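Local coordinates for URE2 protein (Saccharomyces cerevisiae, PDB 1K0B), which represses nitrogen-utilization genes by retaining phosphorylated GATA activators in the cytoplasm, and also has glutathione peroxidase activity, at residues Ala215-Val220 against Lys245-Arg250. Numbering follows the deposited sequence.
Sequences ADLAFV and KHMMRR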
loop_
_atom_site.group_PDB
_atom_site.type_symbol
_atom_site.label_atom_id
_atom_site.label_comp_id
_atom_site.label_asym_id
_atom_site.label_seq_id
_atom_site.Cartn_x
_atom_site.Cartn_y
_atom_site.Cartn_z
ATOM N N ALA B 215 -8.263 -2.533 8.649
ATOM C CA ALA B 215 -8.708 -2.897 7.310
ATOM C C ALA B 215 -10.016 -2.193 6.969
ATOM O O ALA B 215 -10.181 -1.677 5.861
ATOM C CB ALA B 215 -8.893 -4.407 7.214
ATOM N N ASP B 216 -10.946 -2.188 7.921
ATOM C CA ASP B 216 -12.234 -1.544 7.725
ATOM C C ASP B 216 -12.060 -0.030 7.781
ATOM O O ASP B 216 -12.508 0.692 6.889
ATOM C CB ASP B 216 -13.225 -1.979 8.812
ATOM C CG ASP B 216 -13.343 -3.488 8.931
ATOM O OD1 ASP B 216 -13.931 -4.126 8.028
ATOM O OD2 ASP B 216 -12.841 -4.036 9.932
ATOM N N LEU B 217 -11.397 0.443 8.830
ATOM C CA LEU B 217 -11.177 1.875 9.013
ATOM C C LEU B 217 -10.494 2.594 7.843
ATOM O O LEU B 217 -10.779 3.769 7.586
ATOM C CB LEU B 217 -10.372 2.112 10.290
ATOM C CG LEU B 217 -11.115 1.763 11.582
ATOM C CD1 LEU B 217 -10.163 1.812 12.776
ATOM C CD2 LEU B 217 -12.268 2.729 11.770
ATOM N N ALA B 218 -9.615 1.895 7.125
ATOM C CA ALA B 218 -8.894 2.499 6.013
ATOM C C ALA B 218 -9.783 3.061 4.910
ATOM O O ALA B 218 -9.383 3.979 4.197
ATOM C CB ALA B 218 -7.916 1.497 5.422
ATOM N N PHE B 219 -10.991 2.526 4.776
ATOM C CA PHE B 219 -11.892 2.978 3.722
ATOM C C PHE B 219 -12.781 4.173 4.047
ATOM O O PHE B 219 -13.106 4.952 3.157
ATOM C CB PHE B 219 -12.816 1.837 3.275
ATOM C CG PHE B 219 -12.110 0.686 2.633
ATOM C CD1 PHE B 219 -11.444 -0.259 3.406
ATOM C CD2 PHE B 219 -12.126 0.532 1.250
ATOM C CE1 PHE B 219 -10.806 -1.347 2.812
ATOM C CE2 PHE B 219 -11.491 -0.551 0.641
ATOM C CZ PHE B 219 -10.829 -1.495 1.427
ATOM N N VAL B 220 -13.181 4.317 5.307
ATOM C CA VAL B 220 -14.100 5.384 5.687
ATOM C C VAL B 220 -13.837 6.803 5.188
ATOM O O VAL B 220 -14.748 7.434 4.663
ATOM C CB VAL B 220 -14.337 5.424 7.234
ATOM C CG1 VAL B 220 -14.565 4.024 7.750
ATOM C CG2 VAL B 220 -13.180 6.067 7.947
ATOM N N LYS B 245 -21.575 3.492 8.129
ATOM C CA LYS B 245 -22.311 4.127 9.219
ATOM C C LYS B 245 -21.896 3.663 10.608
ATOM O O LYS B 245 -21.756 4.488 11.517
ATOM C CB LYS B 245 -23.817 3.946 9.031
ATOM C CG LYS B 245 -24.394 4.854 7.948
ATOM C CD LYS B 245 -24.085 6.316 8.258
ATOM C CE LYS B 245 -24.410 7.232 7.084
ATOM N NZ LYS B 245 -25.863 7.276 6.761
ATOM N N HIS B 246 -21.696 2.359 10.784
ATOM C CA HIS B 246 -21.279 1.838 12.089
ATOM C C HIS B 246 -19.976 2.499 12.519
ATOM O O HIS B 246 -19.842 2.947 13.657
ATOM C CB HIS B 246 -21.077 0.321 12.038
ATOM C CG HIS B 246 -22.350 -0.461 12.112
ATOM N ND1 HIS B 246 -23.165 -0.450 13.223
ATOM C CD2 HIS B 246 -22.952 -1.272 11.210
ATOM C CE1 HIS B 246 -24.216 -1.221 13.003
ATOM N NE2 HIS B 246 -24.110 -1.732 11.789
ATOM N N MET B 247 -19.015 2.555 11.600
ATOM C CA MET B 247 -17.724 3.169 11.884
ATOM C C MET B 247 -17.881 4.668 12.155
ATOM O O MET B 247 -17.272 5.204 13.078
ATOM C CB MET B 247 -16.748 2.925 10.717
ATOM C CG MET B 247 -16.262 1.476 10.607
ATOM S SD MET B 247 -14.920 1.184 9.404
ATOM C CE MET B 247 -15.855 0.907 7.914
ATOM N N MET B 248 -18.716 5.333 11.365
ATOM C CA MET B 248 -18.950 6.766 11.526
ATOM C C MET B 248 -19.529 7.177 12.896
ATOM O O MET B 248 -19.322 8.306 13.340
ATOM C CB MET B 248 -19.867 7.276 10.403
ATOM C CG MET B 248 -19.196 7.371 9.026
ATOM S SD MET B 248 -18.007 8.734 8.889
ATOM C CE MET B 248 -16.534 7.988 9.411
ATOM N N ARG B 249 -20.236 6.272 13.570
ATOM C CA ARG B 249 -20.823 6.605 14.860
ATOM C C ARG B 249 -19.886 6.421 16.038
ATOM O O ARG B 249 -20.234 6.758 17.170
ATOM C CB ARG B 249 -22.092 5.791 15.101
ATOM C CG ARG B 249 -23.176 6.035 14.082
ATOM C CD ARG B 249 -24.525 5.513 14.561
ATOM N NE ARG B 249 -25.482 5.418 13.459
ATOM C CZ ARG B 249 -25.493 4.433 12.564
ATOM N NH1 ARG B 249 -24.602 3.450 12.642
ATOM N NH2 ARG B 249 -26.382 4.436 11.579
ATOM N N ARG B 250 -18.700 5.886 15.792
ATOM C CA ARG B 250 -17.751 5.687 16.880
ATOM C C ARG B 250 -17.155 7.040 17.278
ATOM O O ARG B 250 -16.885 7.882 16.422
ATOM C CB ARG B 250 -16.665 4.703 16.445
ATOM C CG ARG B 250 -17.220 3.317 16.050
ATOM C CD ARG B 250 -16.124 2.377 15.563
ATOM N NE ARG B 250 -15.135 2.123 16.610
ATOM C CZ ARG B 250 -15.263 1.199 17.558
ATOM N NH1 ARG B 250 -16.339 0.425 17.594
ATOM N NH2 ARG B 250 -14.318 1.064 18.480
#
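Asp216 OD1 accepts hydrogen bonds from Leu207 N and Trp243 NE1, fixing a buried carboxylate whose own CB rests 3.6 Å from Met247 SD. OD2 accepts a hydrogen bond from Thr213 N while Thr213 OG1 accepts one from Ala215 N, in the N-capping box that starts helix 214-217 in the all-helical C-terminal domain of the glutathione transferase fold; Leu212 touching Leu217 completes the neighbouring hydrophobic staple. No hydrogen bond links the two segments, which meet through two methionine side chains packed on Asp216, Leu217 and Val220. The extended chi2 (-171°) of Met247 carries its SD to 3.5 Å from Asp216 C; the turn at chi3 (-87°) then brings Met247 CE to 3.5 Å from Asp216 O. Leu217 sends CD2 to Met247 SD, at 3.9 Å. Val220 CG1 makes the closest approach, 3.3 Å from Met247 SD and 3.4 Å from Met247 CE. Ile36 of helix 29-40 touches both Leu217 and Val220, joining the contact to the thioredoxin-like domain, and Arg250 NE forms a salt bridge with Glu40 of that helix. Met248 folds back at chi2 (-72°) and runs antiparallel to the Val220 side chain, its CE 4.0 Å from Val220 CB.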